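Local coordinates for protein BexL (Amycolatopsis orientalis, PDB 4XRW) that probably cyclises and aromatises a nascent polyketide chain as a di-domain aromatase/cyclase of the type II polyketide synthase that makes BE-7585A, at residues M21-D27 with R126-R132; D187-F191 with F320-A325; V192-W198 with S236-C240. One frame throughout, in Å; residues are numbered along the deposited sequence.

Interaction 1: residues M21-D27 with R126-R132; sequences MREAEHD and RLLHAYR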
loop_
_atom_site.group_PDB
_atom_site.type_symbol
_atom_site.label_atom_id
_atom_site.label_comp_id
_atom_site.label_asym_id
_atom_site.label_seq_id
_atom_site.Cartn_x
_atom_site.Cartn_y
_atom_site.Cartn_z
ATOM N N MET A 21 3.234 -22.954 23.811
ATOM C CA MET A 21 3.023 -21.578 23.363
ATOM C C MET A 21 4.305 -20.751 23.488
ATOM O O MET A 21 4.656 -20.308 24.586
ATOM C CB MET A 21 1.897 -20.912 24.172
ATOM C CG MET A 21 1.528 -19.484 23.701
ATOM S SD MET A 21 0.332 -19.379 22.328
ATOM C CE MET A 21 -1.214 -19.395 23.214
ATOM N N ARG A 22 4.981 -20.528 22.360
ATOM C CA ARG A 22 6.222 -19.766 22.339
ATOM C C ARG A 22 6.002 -18.274 22.258
ATOM O O ARG A 22 5.001 -17.806 21.704
ATOM C CB ARG A 22 7.101 -20.180 21.162
ATOM C CG ARG A 22 7.881 -21.419 21.429
ATOM C CD ARG A 22 9.155 -21.453 20.630
ATOM N NE ARG A 22 9.638 -22.825 20.544
ATOM C CZ ARG A 22 10.539 -23.248 19.667
ATOM N NH1 ARG A 22 11.060 -22.399 18.787
ATOM N NH2 ARG A 22 10.921 -24.515 19.678
ATOM N N GLU A 23 6.975 -17.543 22.791
ATOM C CA GLU A 23 6.970 -16.085 22.775
ATOM C C GLU A 23 8.236 -15.582 22.097
ATOM O O GLU A 23 9.308 -16.194 22.219
ATOM C CB GLU A 23 6.856 -15.529 24.205
ATOM C CG GLU A 23 5.484 -15.765 24.854
ATOM C CD GLU A 23 5.402 -15.285 26.301
ATOM O OE1 GLU A 23 6.061 -15.881 27.183
ATOM O OE2 GLU A 23 4.664 -14.310 26.553
ATOM N N ALA A 24 8.120 -14.485 21.353
ATOM C CA ALA A 24 9.289 -13.835 20.786
ATOM C C ALA A 24 9.161 -12.351 20.956
ATOM O O ALA A 24 8.055 -11.831 21.147
ATOM C CB ALA A 24 9.455 -14.175 19.322
ATOM N N GLU A 25 10.305 -11.680 20.931
ATOM C CA GLU A 25 10.344 -10.218 20.973
ATOM C C GLU A 25 11.521 -9.692 20.177
ATOM O O GLU A 25 12.659 -10.152 20.301
ATOM C CB GLU A 25 10.415 -9.647 22.402
ATOM C CG GLU A 25 10.363 -8.108 22.366
ATOM C CD GLU A 25 10.363 -7.388 23.713
ATOM O OE1 GLU A 25 10.851 -6.223 23.732
ATOM O OE2 GLU A 25 9.855 -7.939 24.723
ATOM N N HIS A 26 11.208 -8.712 19.347
ATOM C CA HIS A 26 12.185 -7.982 18.567
ATOM C C HIS A 26 11.990 -6.493 18.820
ATOM O O HIS A 26 10.888 -6.048 19.151
ATOM C CB HIS A 26 12.032 -8.315 17.088
ATOM C CG HIS A 26 12.273 -9.751 16.764
ATOM N ND1 HIS A 26 11.312 -10.733 16.924
ATOM C CD2 HIS A 26 13.368 -10.373 16.269
ATOM C CE1 HIS A 26 11.814 -11.897 16.550
ATOM N NE2 HIS A 26 13.058 -11.704 16.146
ATOM N N ASP A 27 13.054 -5.705 18.735
ATOM C CA ASP A 27 12.866 -4.262 18.834
ATOM C C ASP A 27 13.811 -3.509 17.903
ATOM O O ASP A 27 14.723 -4.097 17.315
ATOM C CB ASP A 27 13.011 -3.789 20.286
ATOM C CG ASP A 27 14.322 -4.164 20.896
ATOM O OD1 ASP A 27 15.372 -3.738 20.364
ATOM O OD2 ASP A 27 14.300 -4.887 21.912
ATOM N N ARG A 126 8.855 -2.048 20.141
ATOM C CA ARG A 126 8.922 -3.454 20.484
ATOM C C ARG A 126 7.811 -4.231 19.797
ATOM O O ARG A 126 6.649 -3.808 19.839
ATOM C CB ARG A 126 8.793 -3.616 21.987
ATOM C CG ARG A 126 9.826 -2.802 22.761
ATOM C CD ARG A 126 9.486 -2.824 24.217
ATOM N NE ARG A 126 9.321 -4.168 24.745
ATOM C CZ ARG A 126 8.652 -4.450 25.852
ATOM N NH1 ARG A 126 8.103 -3.464 26.546
ATOM N NH2 ARG A 126 8.525 -5.715 26.264
ATOM N N LEU A 127 8.173 -5.364 19.210
ATOM C CA LEU A 127 7.224 -6.207 18.506
ATOM C C LEU A 127 7.296 -7.585 19.117
ATOM O O LEU A 127 8.315 -8.274 18.999
ATOM C CB LEU A 127 7.533 -6.225 17.011
ATOM C CG LEU A 127 6.751 -7.199 16.133
ATOM C CD1 LEU A 127 5.266 -6.956 16.226
ATOM C CD2 LEU A 127 7.244 -7.108 14.676
ATOM N N LEU A 128 6.227 -7.980 19.792
ATOM C CA LEU A 128 6.142 -9.267 20.456
ATOM C C LEU A 128 5.255 -10.220 19.689
ATOM O O LEU A 128 4.252 -9.781 19.116
ATOM C CB LEU A 128 5.565 -9.111 21.845
ATOM C CG LEU A 128 6.432 -8.393 22.884
ATOM C CD1 LEU A 128 6.665 -6.923 22.532
ATOM C CD2 LEU A 128 5.732 -8.521 24.243
ATOM N N HIS A 129 5.588 -11.505 19.713
ATOM C CA HIS A 129 4.701 -12.533 19.167
ATOM C C HIS A 129 4.507 -13.644 20.152
ATOM O O HIS A 129 5.392 -13.943 20.969
ATOM C CB HIS A 129 5.251 -13.095 17.854
ATOM C CG HIS A 129 5.164 -12.145 16.704
ATOM N ND1 HIS A 129 6.159 -11.231 16.407
ATOM C CD2 HIS A 129 4.193 -11.952 15.784
ATOM C CE1 HIS A 129 5.798 -10.519 15.358
ATOM N NE2 HIS A 129 4.610 -10.937 14.960
ATOM N N ALA A 130 3.345 -14.276 20.067
ATOM C CA ALA A 130 3.067 -15.470 20.827
ATOM C C ALA A 130 2.440 -16.445 19.858
ATOM O O ALA A 130 1.470 -16.087 19.193
ATOM C CB ALA A 130 2.136 -15.158 21.980
ATOM N N TYR A 131 2.969 -17.656 19.770
ATOM C CA TYR A 131 2.442 -18.609 18.811
ATOM C C TYR A 131 2.579 -20.035 19.260
ATOM O O TYR A 131 3.392 -20.368 20.137
ATOM C CB TYR A 131 3.145 -18.447 17.463
ATOM C CG TYR A 131 4.627 -18.306 17.599
ATOM C CD1 TYR A 131 5.467 -19.398 17.505
ATOM C CD2 TYR A 131 5.181 -17.067 17.855
ATOM C CE1 TYR A 131 6.849 -19.250 17.645
ATOM C CE2 TYR A 131 6.510 -16.910 17.998
ATOM C CZ TYR A 131 7.350 -17.988 17.905
ATOM O OH TYR A 131 8.681 -17.749 18.060
ATOM N N ARG A 132 1.792 -20.891 18.625
ATOM C CA ARG A 132 2.014 -22.310 18.786
ATOM C C ARG A 132 1.665 -23.057 17.523
ATOM O O ARG A 132 0.978 -22.551 16.629
ATOM C CB ARG A 132 1.242 -22.865 19.979
ATOM C CG ARG A 132 -0.203 -22.483 20.090
ATOM C CD ARG A 132 -0.833 -23.178 21.311
ATOM N NE ARG A 132 -0.727 -24.633 21.204
ATOM C CZ ARG A 132 -1.498 -25.510 21.842
ATOM N NH1 ARG A 132 -2.469 -25.100 22.648
ATOM N NH2 ARG A 132 -1.296 -26.810 21.664
HETATM O O HOH W 1 8.481 -10.727 17.718
#

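Interaction 2: residues D187-F191 with F320-A325; sequences DVYDF and FAKDHA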
loop_
_atom_site.group_PDB
_atom_site.type_symbol
_atom_site.label_atom_id
_atom_site.label_comp_id
_atom_site.label_asym_id
_atom_site.label_seq_id
_atom_site.Cartn_x
_atom_site.Cartn_y
_atom_site.Cartn_z
ATOM N N ASP A 187 -20.201 2.515 -14.755
ATOM C CA ASP A 187 -19.542 2.531 -16.064
ATOM C C ASP A 187 -18.146 3.146 -16.021
ATOM O O ASP A 187 -17.283 2.773 -16.814
ATOM C CB ASP A 187 -20.421 3.267 -17.077
ATOM C CG ASP A 187 -21.783 2.588 -17.264
ATOM O OD1 ASP A 187 -21.882 1.367 -16.995
ATOM O OD2 ASP A 187 -22.746 3.271 -17.687
ATOM N N VAL A 188 -17.908 4.072 -15.100
ATOM C CA VAL A 188 -16.608 4.664 -14.963
ATOM C C VAL A 188 -15.669 3.667 -14.253
ATOM O O VAL A 188 -14.553 3.392 -14.697
ATOM C CB VAL A 188 -16.673 5.974 -14.170
ATOM C CG1 VAL A 188 -15.309 6.582 -14.098
ATOM C CG2 VAL A 188 -17.700 6.963 -14.813
ATOM N N TYR A 189 -16.151 3.141 -13.140
ATOM C CA TYR A 189 -15.453 2.062 -12.427
ATOM C C TYR A 189 -15.022 0.937 -13.357
ATOM O O TYR A 189 -13.870 0.511 -13.332
ATOM C CB TYR A 189 -16.359 1.491 -11.331
ATOM C CG TYR A 189 -15.806 0.252 -10.639
ATOM C CD1 TYR A 189 -14.982 0.372 -9.509
ATOM C CD2 TYR A 189 -16.076 -1.008 -11.123
ATOM C CE1 TYR A 189 -14.464 -0.780 -8.873
ATOM C CE2 TYR A 189 -15.573 -2.146 -10.508
ATOM C CZ TYR A 189 -14.778 -2.020 -9.381
ATOM O OH TYR A 189 -14.295 -3.155 -8.782
ATOM N N ASP A 190 -15.968 0.401 -14.150
ATOM C CA ASP A 190 -15.672 -0.711 -15.040
ATOM C C ASP A 190 -14.554 -0.380 -16.002
ATOM O O ASP A 190 -13.737 -1.235 -16.321
ATOM C CB ASP A 190 -16.898 -1.145 -15.859
ATOM C CG ASP A 190 -17.960 -1.905 -15.027
ATOM O OD1 ASP A 190 -17.685 -2.370 -13.894
ATOM O OD2 ASP A 190 -19.091 -2.042 -15.538
ATOM N N PHE A 191 -14.514 0.844 -16.511
ATOM C CA PHE A 191 -13.436 1.225 -17.421
ATOM C C PHE A 191 -12.049 1.099 -16.751
ATOM O O PHE A 191 -11.096 0.645 -17.376
ATOM C CB PHE A 191 -13.643 2.671 -17.922
ATOM C CG PHE A 191 -12.611 3.132 -18.899
ATOM C CD1 PHE A 191 -11.408 3.707 -18.480
ATOM C CD2 PHE A 191 -12.831 3.001 -20.266
ATOM C CE1 PHE A 191 -10.467 4.121 -19.376
ATOM C CE2 PHE A 191 -11.890 3.418 -21.175
ATOM C CZ PHE A 191 -10.707 3.996 -20.743
ATOM N N PHE A 320 -10.398 9.536 -20.982
ATOM C CA PHE A 320 -10.869 8.418 -21.788
ATOM C C PHE A 320 -11.956 7.645 -21.092
ATOM O O PHE A 320 -12.857 7.133 -21.743
ATOM C CB PHE A 320 -9.712 7.500 -22.208
ATOM C CG PHE A 320 -8.791 8.137 -23.229
ATOM C CD1 PHE A 320 -9.272 8.519 -24.482
ATOM C CD2 PHE A 320 -7.466 8.371 -22.931
ATOM C CE1 PHE A 320 -8.435 9.160 -25.406
ATOM C CE2 PHE A 320 -6.616 9.004 -23.839
ATOM C CZ PHE A 320 -7.097 9.385 -25.082
ATOM N N ALA A 321 -11.925 7.585 -19.758
ATOM C CA ALA A 321 -13.013 6.993 -19.014
ATOM C C ALA A 321 -14.306 7.803 -19.196
ATOM O O ALA A 321 -15.378 7.227 -19.375
ATOM C CB ALA A 321 -12.669 6.882 -17.533
ATOM N N LYS A 322 -14.186 9.127 -19.130
ATOM C CA LYS A 322 -15.311 10.030 -19.379
ATOM C C LYS A 322 -15.877 9.794 -20.772
ATOM O O LYS A 322 -17.099 9.576 -20.942
ATOM C CB LYS A 322 -14.868 11.483 -19.218
ATOM C CG LYS A 322 -15.988 12.508 -19.357
ATOM C CD LYS A 322 -15.438 13.900 -19.115
ATOM C CE LYS A 322 -16.370 14.949 -19.645
ATOM N NZ LYS A 322 -17.571 14.998 -18.841
ATOM N N ASP A 323 -15.002 9.812 -21.775
ATOM C CA ASP A 323 -15.440 9.660 -23.163
ATOM C C ASP A 323 -16.177 8.332 -23.344
ATOM O O ASP A 323 -17.172 8.240 -24.039
ATOM C CB ASP A 323 -14.248 9.698 -24.117
ATOM C CG ASP A 323 -13.679 11.098 -24.355
ATOM O OD1 ASP A 323 -14.271 12.119 -23.926
ATOM O OD2 ASP A 323 -12.611 11.164 -25.029
ATOM N N HIS A 324 -15.657 7.280 -22.713
ATOM C CA HIS A 324 -16.226 5.956 -22.856
ATOM C C HIS A 324 -17.585 5.819 -22.161
ATOM O O HIS A 324 -18.528 5.275 -22.724
ATOM C CB HIS A 324 -15.249 4.914 -22.284
ATOM C CG HIS A 324 -15.735 3.510 -22.432
ATOM N ND1 HIS A 324 -16.412 2.848 -21.434
ATOM C CD2 HIS A 324 -15.666 2.657 -23.474
ATOM C CE1 HIS A 324 -16.736 1.640 -21.853
ATOM N NE2 HIS A 324 -16.304 1.505 -23.094
ATOM N N ALA A 325 -17.674 6.316 -20.930
ATOM C CA ALA A 325 -18.864 6.174 -20.110
ATOM C C ALA A 325 -19.988 7.042 -20.657
ATOM O O ALA A 325 -21.151 6.681 -20.510
ATOM C CB ALA A 325 -18.571 6.542 -18.654
#

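Interaction 3: residues V192-W198 with S236-C240; sequences VDQAALW and SVRVC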
loop_
_atom_site.group_PDB
_atom_site.type_symbol
_atom_site.label_atom_id
_atom_site.label_comp_id
_atom_site.label_asym_id
_atom_site.label_seq_id
_atom_site.Cartn_x
_atom_site.Cartn_y
_atom_site.Cartn_z
ATOM N N VAL A 192 -11.949 1.526 -15.502
ATOM C CA VAL A 192 -10.652 1.463 -14.777
ATOM C C VAL A 192 -10.358 0.034 -14.230
ATOM O O VAL A 192 -9.205 -0.401 -14.198
ATOM C CB VAL A 192 -10.619 2.484 -13.633
ATOM C CG1 VAL A 192 -9.315 2.480 -12.990
ATOM C CG2 VAL A 192 -10.912 3.915 -14.197
ATOM N N ASP A 193 -11.399 -0.678 -13.834
ATOM C CA ASP A 193 -11.267 -2.058 -13.334
ATOM C C ASP A 193 -10.787 -3.009 -14.432
ATOM O O ASP A 193 -9.899 -3.843 -14.224
ATOM C CB ASP A 193 -12.610 -2.526 -12.778
ATOM C CG ASP A 193 -12.570 -3.940 -12.195
ATOM O OD1 ASP A 193 -11.661 -4.253 -11.399
ATOM O OD2 ASP A 193 -13.485 -4.721 -12.533
ATOM N N GLN A 194 -11.385 -2.894 -15.615
ATOM C CA GLN A 194 -11.104 -3.811 -16.701
ATOM C C GLN A 194 -9.853 -3.414 -17.462
ATOM O O GLN A 194 -9.870 -3.012 -18.658
ATOM C CB GLN A 194 -12.338 -3.907 -17.625
ATOM C CG GLN A 194 -13.532 -4.441 -16.877
ATOM C CD GLN A 194 -14.809 -4.507 -17.706
ATOM O OE1 GLN A 194 -14.773 -4.590 -18.928
ATOM N NE2 GLN A 194 -15.936 -4.476 -17.027
ATOM N N ALA A 195 -8.716 -3.542 -16.784
ATOM C CA ALA A 195 -7.480 -3.018 -17.318
ATOM C C ALA A 195 -6.917 -3.886 -18.440
ATOM O O ALA A 195 -6.084 -3.428 -19.208
ATOM C CB ALA A 195 -6.436 -2.839 -16.189
ATOM N N ALA A 196 -7.423 -5.105 -18.587
ATOM C CA ALA A 196 -6.996 -5.960 -19.684
ATOM C C ALA A 196 -7.293 -5.306 -21.021
ATOM O O ALA A 196 -6.635 -5.597 -22.010
ATOM C CB ALA A 196 -7.664 -7.324 -19.588
ATOM N N LEU A 197 -8.280 -4.402 -21.031
ATOM C CA LEU A 197 -8.707 -3.721 -22.253
ATOM C C LEU A 197 -7.956 -2.426 -22.528
ATOM O O LEU A 197 -8.215 -1.744 -23.532
ATOM C CB LEU A 197 -10.211 -3.443 -22.161
ATOM C CG LEU A 197 -11.118 -4.667 -21.944
ATOM C CD1 LEU A 197 -12.557 -4.240 -21.828
ATOM C CD2 LEU A 197 -10.984 -5.714 -23.082
ATOM N N TRP A 198 -7.048 -2.037 -21.632
ATOM C CA TRP A 198 -6.359 -0.761 -21.787
ATOM C C TRP A 198 -5.398 -0.689 -22.967
ATOM O O TRP A 198 -5.096 0.401 -23.423
ATOM C CB TRP A 198 -5.597 -0.410 -20.501
ATOM C CG TRP A 198 -6.426 0.046 -19.369
ATOM C CD1 TRP A 198 -7.782 0.182 -19.320
ATOM C CD2 TRP A 198 -5.946 0.428 -18.077
ATOM N NE1 TRP A 198 -8.180 0.638 -18.092
ATOM C CE2 TRP A 198 -7.076 0.806 -17.305
ATOM C CE3 TRP A 198 -4.677 0.498 -17.504
ATOM C CZ2 TRP A 198 -6.971 1.248 -16.006
ATOM C CZ3 TRP A 198 -4.576 0.941 -16.195
ATOM C CH2 TRP A 198 -5.720 1.294 -15.457
ATOM N N SER A 236 1.688 -3.333 -10.581
ATOM C CA SER A 236 1.031 -2.916 -9.358
ATOM C C SER A 236 0.045 -3.984 -8.898
ATOM O O SER A 236 -0.413 -4.813 -9.695
ATOM C CB SER A 236 0.302 -1.599 -9.570
ATOM O OG SER A 236 -0.694 -1.797 -10.571
ATOM N N VAL A 237 -0.292 -3.950 -7.616
ATOM C CA VAL A 237 -1.322 -4.822 -7.074
ATOM C C VAL A 237 -2.506 -3.927 -6.707
ATOM O O VAL A 237 -2.310 -2.869 -6.090
ATOM C CB VAL A 237 -0.806 -5.610 -5.855
ATOM C CG1 VAL A 237 -1.950 -6.324 -5.166
ATOM C CG2 VAL A 237 0.287 -6.578 -6.293
ATOM N N ARG A 238 -3.694 -4.284 -7.172
ATOM C CA ARG A 238 -4.894 -3.488 -6.961
ATOM C C ARG A 238 -5.959 -4.282 -6.205
ATOM O O ARG A 238 -6.122 -5.488 -6.391
ATOM C CB ARG A 238 -5.472 -3.004 -8.319
ATOM C CG ARG A 238 -4.414 -2.528 -9.265
ATOM C CD ARG A 238 -4.969 -1.553 -10.337
ATOM N NE ARG A 238 -6.043 -2.191 -11.092
ATOM C CZ ARG A 238 -6.767 -1.590 -12.035
ATOM N NH1 ARG A 238 -6.553 -0.329 -12.326
ATOM N NH2 ARG A 238 -7.709 -2.259 -12.674
ATOM N N VAL A 239 -6.665 -3.569 -5.359
ATOM C CA VAL A 239 -7.810 -4.072 -4.663
ATOM C C VAL A 239 -9.058 -3.287 -5.120
ATOM O O VAL A 239 -9.139 -2.058 -4.950
ATOM C CB VAL A 239 -7.644 -3.935 -3.142
ATOM C CG1 VAL A 239 -8.763 -4.642 -2.464
ATOM C CG2 VAL A 239 -6.271 -4.504 -2.660
ATOM N N CYS A 240 -10.027 -4.025 -5.641
ATOM C CA CYS A 240 -11.191 -3.453 -6.321
ATOM C C CYS A 240 -12.489 -3.672 -5.512
ATOM O O CYS A 240 -12.811 -4.789 -5.107
ATOM C CB CYS A 240 -11.288 -4.088 -7.712
ATOM S SG CYS A 240 -9.715 -3.968 -8.616
#

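Interaction 1: residues M21-D27 with R126-R132
Glu-25 and Arg-126 meet on one face of an antiparallel strand pair, the first and last strands in sequence, adjacent in the seven-stranded helix-grip sheet of the N-terminal domain. The guanidinium takes the carboxylate side-on: NE of Arg-126 lies 2.8 Å from OE1 of Glu-25, and NH2 reaches OE2 at 3.0 Å along an almost straight N-H...O line (177°). The two planes are turned 34° against each other, and OE1 is met from above the carboxylate plane. A bend at chi3 (53°) turns the guanidinium of Arg-126 along the strands to face the Glu-25 carboxylate, while NH1 has a second acid, Glu-116. Leu-128 runs alongside Glu-25, its CD1 on CG.

Beneath these side chains, paired backbone hydrogen bonds join Arg-22 with Tyr-131, Ala-24 with His-129 and His-26 with Leu-127. On the opposite face, which helix 138-166 covers, CB of Arg-22 sits off-centre over the Tyr-131 ring, 4.1 Å from its centroid. Farther out, Asp-145 of that helix takes both the Tyr-131 hydroxyl and NH1 of Arg-22, and Asp-149 holds NE2 of His-26. The two histidines are tied together by one water in the plane of both rings: it lies 2.9 Å from ND1 of His-26 and 2.7 Å from ND1 of His-129, and donates to the backbone O of Leu-127.

Interaction 2: residues D187-F191 with F320-A325
The ring of Phe-191 lies flat against the backbone of the helix holding Ala-321, and the other side chains are arranged round it. CA of Ala-321 stands 3.8 Å from the ring centroid and only 14° off the normal, a CH-pi contact over the face, while the methyl CB comes to 3.5 Å from CD1 of Phe-191. CG of Phe-191 points away from its own backbone N, which carries the ring across the gap between the helices to its partner. Its far end, CZ, reaches CB of Phe-320 at 3.9 Å, although the Phe-320 ring itself turns elsewhere.

His-324, one helical turn on from Phe-320, crosses the CD2 side of Phe-191 obliquely. The two ring planes are inclined by 46°, and the closest approach is CG of His-324 to CD2 of Phe-191, at 3.7 Å. Toward the start of segment 187-191 the packing becomes purely aliphatic: CB of Ala-325 lies 4.0 Å from CG2 of Val-188 and also touches CB of Asp-187. No hydrogen bond links the two segments; they are joined by packing, part of it of the Phe-191 ring on the backbone of helix 299-326.

The axes of the two segments cross at 127° and approach to 9.1 Å, with small alanines on the long-helix side. This is the short helix 185-193 resting on the end of the C-terminal helix 299-326, the long helix gripped by the sheet in this fold. Ile-181 of strand 172-181 packs on Val-188 and Ala-325, and Arg-201 of helix 198-201 touches Phe-191 and His-324.

Interaction 3: residues V192-W198 with S236-C240
The carbonyl O of Val-192 receives two N-H groups of Arg-238: NH2 at 2.8 Å and, more weakly, NH1 at 3.2 Å. In this second helix-grip domain, the arginine reaches from strand 231-241 of the sheet to the end of helix 185-193, where carbonyls usually lack a helical N-H. The acceptor lies close to the guanidinium plane, while NH2 is tilted 18° from the carbonyl plane. A bend at chi3 (-58°) turns the end of Arg-238 to meet Val-192, and NH2 also bonds Gln-218 on the adjacent strand. The same glutamine donates to the O of Asp-193, so it bonds both the arginine and the helix end.

Just past the helix, Gln-194 forms an inverse gamma turn that brings Ala-195 and Trp-198 round the guanidinium. The indole stands nearly perpendicular to it, planes 89° apart, with CH2 of Trp-198 lying 3.6 Å from NH1 of Arg-238. Trp-198, its NE1 turned to the O of Phe-191, has the methyl of Ala-195 over its ring centre. Replacing Arg-238 with a leucine would probably take both of these donors from the buried Val-192 carbonyl and one partner from OE1 of Gln-218. Two residues along the strand from Arg-238, SG of Cys-240 lies 3.4 Å from OD1 of Asp-193.

Overall arrangement
Interactions 2 and 3 are neighbours in the second domain, with centres about 13 Å apart, and share helix 185-193: one packs it against the C-terminal helix, the other ties its end to the sheet. They meet directly where NE1 of Trp-198 lies 3.0 Å from O of Phe-191, and OH of Tyr-189 also packs on CB of Cys-240. Interaction 1 belongs to the first domain, on the opposite side of the chain's centre, its centre about 48 Å from that of interaction 2 and 38 Å from that of interaction 3. A bound MES molecule, probably from the crystallisation liquor, lies about 5 Å from the Leu-127 side chain of interaction 1.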